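Local coordinates for heterokaryon incompatibility protein S (Podospora anserina, PDB 2WVO), which triggers a lethal reaction on meeting the prion form [het-s] of incompatible cells, so that only compatible fused fungal cells survive, at residues A48-S53 with K130-R135; Q42-I47 with G205-A210. One frame throughout, in Å; residues are numbered along the deposited sequence. Where two conformers were deposited one is given.

Contact 1 of 2, residues A48-S53 with K130-R135; sequences AKVRLS and KDLVSR
Lys49 lies across Val133, the two side chains meeting at about a right angle, where helix 38-59 runs beside helix 120-136. The short axes come within 9.6 Å and cross at 23°, so the helices are nearly parallel, and the CA atoms of Val50 and Val133 are the nearest pair across the two segments.

From CB the lysine chain leaves with CG anti to the backbone N (chi1 -168°) and stays extended to its tip. CG skirts Val133 CG2, CD comes nearer, and Lys49 CE presses on Val133 CG2 at 3.4 Å, tighter than usual for two carbons. NZ then emerges beyond the methyl, in a salt bridge to Glu26. Two waters accept from it as well: one also takes a bond from Lys130 NZ, the other donates to Lys130 O, its oxygen 2.6 Å from that carbonyl oxygen.

The other methyl, Val133 CG1, packs on Val50 CG2 at 3.6 Å and lies near Ser53 OG. That hydroxyl, set between backbone N and carbonyl carbon (chi1 85°), donates to Val50 O one turn back at 2.8 Å between OG and O. It also hydrogen-bonds with Arg136 NH1, so a small residue whose polar atom is satisfied can sit against a branched apolar one.

Lys49 NZ and Lys130 NZ stand 4.8 Å apart. Two like charges so close are probably tolerated because a water accepts from both and Glu26 pairs with Lys49 and, at longer range and weakly, with Lys130, while the aliphatic part of Lys49 serves the apolar packing.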
ATOM      1  N   ALA A  48     -17.106   2.783  -1.566  1.00 43.57           N
ATOM      2  CA  ALA A  48     -16.141   1.768  -1.134  1.00 43.34           C
ATOM      3  C   ALA A  48     -16.620   1.083   0.137  1.00 43.31           C
ATOM      4  O   ALA A  48     -16.515  -0.138   0.268  1.00 43.73           O
ATOM      5  CB  ALA A  48     -14.741   2.397  -0.927  1.00 43.10           C
ATOM      6  N   LYS A  49     -17.162   1.877   1.059  1.00 43.01           N
ATOM      7  CA  LYS A  49     -17.785   1.379   2.284  1.00 42.91           C
ATOM      8  C   LYS A  49     -19.018   0.500   2.011  1.00 43.08           C
ATOM      9  O   LYS A  49     -19.137  -0.605   2.566  1.00 42.86           O
ATOM     10  CB  LYS A  49     -18.160   2.559   3.182  1.00 42.66           C
ATOM     11  CG  LYS A  49     -18.547   2.186   4.602  1.00 43.71           C
ATOM     12  CD  LYS A  49     -19.055   3.424   5.332  1.00 45.12           C
ATOM     13  CE  LYS A  49     -19.238   3.168   6.811  1.00 46.03           C
ATOM     14  NZ  LYS A  49     -19.471   4.445   7.548  1.00 46.95           N
ATOM     15  N   VAL A  50     -19.932   1.000   1.176  1.00 42.88           N
ATOM     16  CA  VAL A  50     -21.149   0.269   0.791  1.00 43.25           C
ATOM     17  C   VAL A  50     -20.822  -1.093   0.178  1.00 43.61           C
ATOM     18  O   VAL A  50     -21.478  -2.092   0.447  1.00 44.10           O
ATOM     19  CB  VAL A  50     -22.012   1.091  -0.224  1.00 43.14           C
ATOM     20  CG1 VAL A  50     -23.044   0.201  -0.922  1.00 42.15           C
ATOM     21  CG2 VAL A  50     -22.682   2.266   0.464  1.00 42.48           C
ATOM     22  N   ARG A  51     -19.805  -1.088  -0.669  1.00 44.18           N
ATOM     23  CA  ARG A  51     -19.265  -2.254  -1.336  1.00 44.45           C
ATOM     24  C   ARG A  51     -18.868  -3.337  -0.315  1.00 44.33           C
ATOM     25  O   ARG A  51     -19.224  -4.508  -0.433  1.00 44.02           O
ATOM     26  CB  ARG A  51     -18.045  -1.732  -2.087  1.00 45.12           C
ATOM     27  CG  ARG A  51     -17.482  -2.561  -3.183  1.00 46.39           C
ATOM     28  CD  ARG A  51     -18.323  -2.638  -4.461  1.00 44.35           C
ATOM     29  NE  ARG A  51     -18.102  -3.999  -4.938  1.00 44.49           N
ATOM     30  CZ  ARG A  51     -17.042  -4.386  -5.641  1.00 44.11           C
ATOM     31  NH1 ARG A  51     -16.137  -3.504  -6.037  1.00 43.47           N
ATOM     32  NH2 ARG A  51     -16.909  -5.659  -5.971  1.00 44.32           N
ATOM     33  N   LEU A  52     -18.122  -2.918   0.692  1.00 44.23           N
ATOM     34  CA  LEU A  52     -17.702  -3.768   1.798  1.00 44.65           C
ATOM     35  C   LEU A  52     -18.935  -4.281   2.560  1.00 43.88           C
ATOM     36  O   LEU A  52     -19.063  -5.483   2.802  1.00 43.73           O
ATOM     37  CB  LEU A  52     -16.774  -2.957   2.701  1.00 44.36           C
ATOM     38  CG  LEU A  52     -15.496  -3.456   3.380  1.00 46.58           C
ATOM     39  CD1 LEU A  52     -14.798  -4.632   2.668  1.00 45.94           C
ATOM     40  CD2 LEU A  52     -14.542  -2.252   3.580  1.00 45.47           C
ATOM     41  N   SER A  53     -19.854  -3.375   2.895  1.00 43.46           N
ATOM     42  CA  SER A  53     -21.083  -3.741   3.593  1.00 43.78           C
ATOM     43  C   SER A  53     -21.943  -4.719   2.794  1.00 43.36           C
ATOM     44  O   SER A  53     -22.550  -5.619   3.373  1.00 43.17           O
ATOM     45  CB  SER A  53     -21.900  -2.504   3.989  1.00 43.71           C
ATOM     46  OG  SER A  53     -22.738  -2.068   2.925  1.00 46.20           O
ATOM     47  N   LYS A 130     -24.486   6.530   3.797  1.00 64.15           N
ATOM     48  CA  LYS A 130     -24.144   6.324   5.213  1.00 64.62           C
ATOM     49  C   LYS A 130     -25.214   5.499   5.945  1.00 64.09           C
ATOM     50  O   LYS A 130     -24.885   4.509   6.597  1.00 63.88           O
ATOM     51  CB  LYS A 130     -23.892   7.663   5.939  1.00 64.46           C
ATOM     52  CG  LYS A 130     -22.404   8.023   6.185  1.00 66.30           C
ATOM     53  CD  LYS A 130     -22.271   9.209   7.166  1.00 66.04           C
ATOM     54  CE  LYS A 130     -21.158   9.018   8.204  1.00 68.80           C
ATOM     55  NZ  LYS A 130     -19.732   9.218   7.693  1.00 71.59           N
ATOM     56  N   ASP A 131     -26.484   5.909   5.822  1.00 63.76           N
ATOM     57  CA  ASP A 131     -27.624   5.229   6.478  1.00 63.49           C
ATOM     58  C   ASP A 131     -27.804   3.774   6.043  1.00 63.07           C
ATOM     59  O   ASP A 131     -28.101   2.903   6.859  1.00 62.74           O
ATOM     60  CB  ASP A 131     -28.933   5.994   6.241  1.00 63.60           C
ATOM     61  CG  ASP A 131     -28.990   7.315   6.990  1.00 64.52           C
ATOM     62  OD1 ASP A 131     -30.043   7.986   6.921  1.00 66.28           O
ATOM     63  OD2 ASP A 131     -27.991   7.691   7.642  1.00 65.18           O
ATOM     64  N   LEU A 132     -27.631   3.538   4.749  1.00 62.95           N
ATOM     65  CA  LEU A 132     -27.664   2.207   4.155  1.00 63.16           C
ATOM     66  C   LEU A 132     -26.695   1.209   4.825  1.00 62.94           C
ATOM     67  O   LEU A 132     -27.089   0.085   5.135  1.00 62.24           O
ATOM     68  CB  LEU A 132     -27.390   2.340   2.655  1.00 63.31           C
ATOM     69  CG  LEU A 132     -27.196   1.188   1.673  1.00 64.13           C
ATOM     70  CD1 LEU A 132     -28.446   0.312   1.571  1.00 64.77           C
ATOM     71  CD2 LEU A 132     -26.876   1.812   0.318  1.00 63.82           C
ATOM     72  N   VAL A 133     -25.440   1.609   5.056  1.00 62.93           N
ATOM     73  CA  VAL A 133     -24.500   0.712   5.754  1.00 62.97           C
ATOM     74  C   VAL A 133     -24.750   0.627   7.273  1.00 62.97           C
ATOM     75  O   VAL A 133     -24.537  -0.418   7.866  1.00 62.49           O
ATOM     76  CB  VAL A 133     -22.980   0.927   5.391  1.00 63.35           C
ATOM     77  CG1 VAL A 133     -22.808   1.573   4.015  1.00 61.85           C
ATOM     78  CG2 VAL A 133     -22.252   1.696   6.459  1.00 63.42           C
ATOM     79  N   SER A 134     -25.227   1.714   7.880  1.00 63.40           N
ATOM     80  CA  SER A 134     -25.694   1.693   9.279  1.00 64.17           C
ATOM     81  C   SER A 134     -26.753   0.625   9.553  1.00 64.35           C
ATOM     82  O   SER A 134     -26.728  -0.010  10.614  1.00 64.24           O
ATOM     83  CB  SER A 134     -26.238   3.059   9.704  1.00 64.08           C
ATOM     84  OG  SER A 134     -25.174   3.951   9.978  1.00 65.57           O
ATOM     85  N   ARG A 135     -27.681   0.447   8.609  1.00 64.66           N
ATOM     86  CA  ARG A 135     -28.700  -0.605   8.702  0.50 65.26           C
ATOM     87  C   ARG A 135     -28.032  -1.976   8.684  1.00 65.42           C
ATOM     88  O   ARG A 135     -28.288  -2.810   9.542  1.00 65.77           O
ATOM     89  CB  ARG A 135     -29.729  -0.498   7.561  0.50 65.20           C
ATOM     90  CG  ARG A 135     -30.595  -1.760   7.366  0.50 65.36           C
ATOM     91  CD  ARG A 135     -30.871  -2.024   5.890  0.50 65.70           C
ATOM     92  NE  ARG A 135     -30.428  -3.355   5.468  0.50 65.35           N
ATOM     93  CZ  ARG A 135     -30.060  -3.670   4.225  0.50 65.32           C
ATOM     94  NH1 ARG A 135     -30.075  -2.755   3.262  0.50 65.75           N
ATOM     95  NH2 ARG A 135     -29.668  -4.904   3.940  0.50 64.95           N
TER
HETATM   96  O   HOH W   1     -18.782   6.872   6.496  1.00 51.29           O
HETATM   97  O   HOH W   2     -22.627   4.461   7.960  1.00 54.41           O

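Contact 2 of 2, residues Q42-I47 with G205-A210; sequences QLRLDI and GGIDAA
Arg44 and Ile47, one helical turn apart, meet the linker that follows helix 194-204. The polar link is one hydrogen bond, donated by Arg44 NH1 to Gly205 O at 3.0 Å, with an N-H...O angle of 162°. The carbonyl oxygen sits at the edge of the guanidinium, in its plane, while the donor is tilted 23° from the carbonyl plane. The arginine chain bends at chi3 (78°), bringing its tip nearer the linker than its CB direction alone would suggest. Long and flexible, it can reach a main-chain acceptor beyond its own helix.

Apolar contact centres on Ile207. Its CD1 lies over one face of the guanidinium, offset toward the rim, and also touches Arg44 O, CB and CG. Ile207 CG2 meets Arg44 NH2 at 3.6 Å. Toward the next turn, Ile207 CD1 reaches Ile47 CG2 at 3.7 Å, the two isoleucines crossing at about a right angle. The same methyl, Ile47 CG2, abuts Asp208 CB at 3.6 Å, so one branched residue serves two neighbours; Ala203 and Ala204 of helix 194-204 also touch Ile47.

Within this largely helical globular domain the linker connects helix 194-204 to helix 209-218, the last two helices of the model, and Asp208 is the N-cap of helix 209-218. Its OD1 accepts from the backbone N of Met211, three residues on, a task for which a short carboxylate is well suited.

The other carboxylate oxygen, Asp208 OD2, forms a salt bridge with Arg54, farther along helix 38-59.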
ATOM      1  N   GLN A  42     -15.895  12.219  -1.718  1.00 45.08           N
ATOM      2  CA  GLN A  42     -16.606  11.795  -0.515  1.00 45.08           C
ATOM      3  C   GLN A  42     -17.532  10.612  -0.814  1.00 45.19           C
ATOM      4  O   GLN A  42     -17.618   9.647  -0.034  1.00 45.60           O
ATOM      5  CB  GLN A  42     -17.396  12.965   0.087  1.00 44.75           C
ATOM      6  CG  GLN A  42     -18.194  12.603   1.333  1.00 45.01           C
ATOM      7  CD  GLN A  42     -17.321  12.070   2.456  1.00 46.00           C
ATOM      8  OE1 GLN A  42     -16.598  12.825   3.099  1.00 46.75           O
ATOM      9  NE2 GLN A  42     -17.387  10.765   2.693  1.00 45.95           N
ATOM     10  N   LEU A  43     -18.197  10.678  -1.959  1.00 44.99           N
ATOM     11  CA  LEU A  43     -19.107   9.623  -2.395  1.00 45.01           C
ATOM     12  C   LEU A  43     -18.387   8.347  -2.820  1.00 44.89           C
ATOM     13  O   LEU A  43     -18.929   7.254  -2.663  1.00 44.75           O
ATOM     14  CB  LEU A  43     -19.998  10.122  -3.542  1.00 44.89           C
ATOM     15  CG  LEU A  43     -21.120  11.089  -3.156  1.00 44.94           C
ATOM     16  CD1 LEU A  43     -21.748  11.696  -4.412  1.00 45.50           C
ATOM     17  CD2 LEU A  43     -22.171  10.394  -2.289  1.00 44.93           C
ATOM     18  N   ARG A  44     -17.185   8.492  -3.374  1.00 44.82           N
ATOM     19  CA  ARG A  44     -16.352   7.338  -3.735  1.00 45.15           C
ATOM     20  C   ARG A  44     -15.861   6.576  -2.496  1.00 45.24           C
ATOM     21  O   ARG A  44     -15.711   5.357  -2.529  1.00 45.59           O
ATOM     22  CB  ARG A  44     -15.175   7.775  -4.606  1.00 45.22           C
ATOM     23  CG  ARG A  44     -15.562   8.005  -6.053  1.00 45.20           C
ATOM     24  CD  ARG A  44     -14.450   8.654  -6.846  1.00 45.04           C
ATOM     25  NE  ARG A  44     -13.379   7.747  -7.264  1.00 43.97           N
ATOM     26  CZ  ARG A  44     -13.506   6.764  -8.162  1.00 43.74           C
ATOM     27  NH1 ARG A  44     -14.681   6.487  -8.728  1.00 39.76           N
ATOM     28  NH2 ARG A  44     -12.444   6.027  -8.473  1.00 43.42           N
ATOM     29  N   LEU A  45     -15.627   7.311  -1.411  1.00 45.54           N
ATOM     30  CA  LEU A  45     -15.334   6.741  -0.093  1.00 46.10           C
ATOM     31  C   LEU A  45     -16.582   6.012   0.433  1.00 45.74           C
ATOM     32  O   LEU A  45     -16.515   4.850   0.846  1.00 45.44           O
ATOM     33  CB  LEU A  45     -14.930   7.874   0.855  1.00 46.27           C
ATOM     34  CG  LEU A  45     -13.619   7.917   1.650  1.00 48.26           C
ATOM     35  CD1 LEU A  45     -12.428   7.196   0.995  1.00 47.83           C
ATOM     36  CD2 LEU A  45     -13.259   9.380   1.945  1.00 46.23           C
ATOM     37  N   ASP A  46     -17.726   6.703   0.384  1.00 45.74           N
ATOM     38  CA  ASP A  46     -19.018   6.129   0.755  1.00 45.29           C
ATOM     39  C   ASP A  46     -19.312   4.864  -0.039  1.00 44.75           C
ATOM     40  O   ASP A  46     -19.860   3.908   0.504  1.00 44.68           O
ATOM     41  CB  ASP A  46     -20.162   7.123   0.511  1.00 45.54           C
ATOM     42  CG  ASP A  46     -20.074   8.371   1.372  1.00 47.49           C
ATOM     43  OD1 ASP A  46     -20.804   9.338   1.042  1.00 49.69           O
ATOM     44  OD2 ASP A  46     -19.291   8.413   2.358  1.00 48.70           O
ATOM     45  N   ILE A  47     -18.980   4.873  -1.330  1.00 44.14           N
ATOM     46  CA  ILE A  47     -19.264   3.721  -2.197  1.00 43.97           C
ATOM     47  C   ILE A  47     -18.377   2.509  -1.870  1.00 43.70           C
ATOM     48  O   ILE A  47     -18.845   1.363  -1.907  1.00 43.69           O
ATOM     49  CB  ILE A  47     -19.203   4.104  -3.711  1.00 43.80           C
ATOM     50  CG1 ILE A  47     -20.451   4.896  -4.099  1.00 42.76           C
ATOM     51  CG2 ILE A  47     -19.079   2.870  -4.608  1.00 43.88           C
ATOM     52  CD1 ILE A  47     -20.272   5.744  -5.343  1.00 39.61           C
ATOM     53  N   GLY A 205     -18.111   4.848 -11.048  1.00 57.15           N
ATOM     54  CA  GLY A 205     -17.236   4.499 -12.169  1.00 56.58           C
ATOM     55  C   GLY A 205     -15.864   3.998 -11.739  1.00 56.64           C
ATOM     56  O   GLY A 205     -15.110   4.719 -11.079  1.00 56.59           O
ATOM     57  N   GLY A 206     -15.551   2.754 -12.105  1.00 56.37           N
ATOM     58  CA  GLY A 206     -14.262   2.139 -11.783  1.00 56.19           C
ATOM     59  C   GLY A 206     -14.197   1.423 -10.437  1.00 56.35           C
ATOM     60  O   GLY A 206     -13.236   0.702 -10.162  1.00 56.39           O
ATOM     61  N   ILE A 207     -15.207   1.605  -9.593  1.00 56.22           N
ATOM     62  CA  ILE A 207     -15.148   1.053  -8.235  1.00 56.29           C
ATOM     63  C   ILE A 207     -16.334   0.175  -7.802  1.00 56.78           C
ATOM     64  O   ILE A 207     -16.223  -0.607  -6.860  1.00 56.47           O
ATOM     65  CB  ILE A 207     -14.847   2.153  -7.165  1.00 56.39           C
ATOM     66  CG1 ILE A 207     -15.954   3.216  -7.121  1.00 55.69           C
ATOM     67  CG2 ILE A 207     -13.446   2.759  -7.388  1.00 55.51           C
ATOM     68  CD1 ILE A 207     -15.871   4.145  -5.912  1.00 56.11           C
ATOM     69  N   ASP A 208     -17.457   0.286  -8.498  1.00 57.08           N
ATOM     70  CA  ASP A 208     -18.643  -0.488  -8.152  1.00 57.51           C
ATOM     71  C   ASP A 208     -19.457  -0.657  -9.432  1.00 57.90           C
ATOM     72  O   ASP A 208     -20.355   0.140  -9.720  1.00 57.86           O
ATOM     73  CB  ASP A 208     -19.449   0.247  -7.066  1.00 57.39           C
ATOM     74  CG  ASP A 208     -20.538  -0.616  -6.424  1.00 57.40           C
ATOM     75  OD1 ASP A 208     -20.864  -1.722  -6.933  1.00 57.00           O
ATOM     76  OD2 ASP A 208     -21.076  -0.165  -5.381  1.00 56.03           O
ATOM     77  N   ALA A 209     -19.109  -1.680 -10.213  1.00 58.25           N
ATOM     78  CA  ALA A 209     -19.752  -1.917 -11.507  1.00 58.72           C
ATOM     79  C   ALA A 209     -21.234  -2.247 -11.330  1.00 59.16           C
ATOM     80  O   ALA A 209     -22.055  -1.860 -12.158  1.00 58.91           O
ATOM     81  CB  ALA A 209     -19.027  -3.017 -12.284  1.00 58.41           C
ATOM     82  N   ALA A 210     -21.562  -2.934 -10.230  1.00 59.76           N
ATOM     83  CA  ALA A 210     -22.944  -3.279  -9.878  1.00 60.45           C
ATOM     84  C   ALA A 210     -23.817  -2.062  -9.561  1.00 61.12           C
ATOM     85  O   ALA A 210     -24.976  -2.019  -9.961  1.00 61.71           O
ATOM     86  CB  ALA A 210     -22.979  -4.289  -8.723  1.00 60.15           C
TER

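In the fold
Both contacts are buried and share helix 38-59, which meets helix 120-136 in contact 1 and, in contact 2, the linker leading into helix 209-218. Their centres lie about 11 Å apart. Contact 1 joins helix to helix through valine packing and the aliphatic part of a lysine, with no direct hydrogen bond across it and with water and charge gathered at one margin. Contact 2 joins helix to loop, where a main-chain carbonyl of the loop accepts a hydrogen bond from an arginine. The two touch through Arg51, a residue of segment 48-53 turned away from helix 120-136: its NH1 probably hydrogen-bonds Ile207 O, and its CD packs on Asp208 CG.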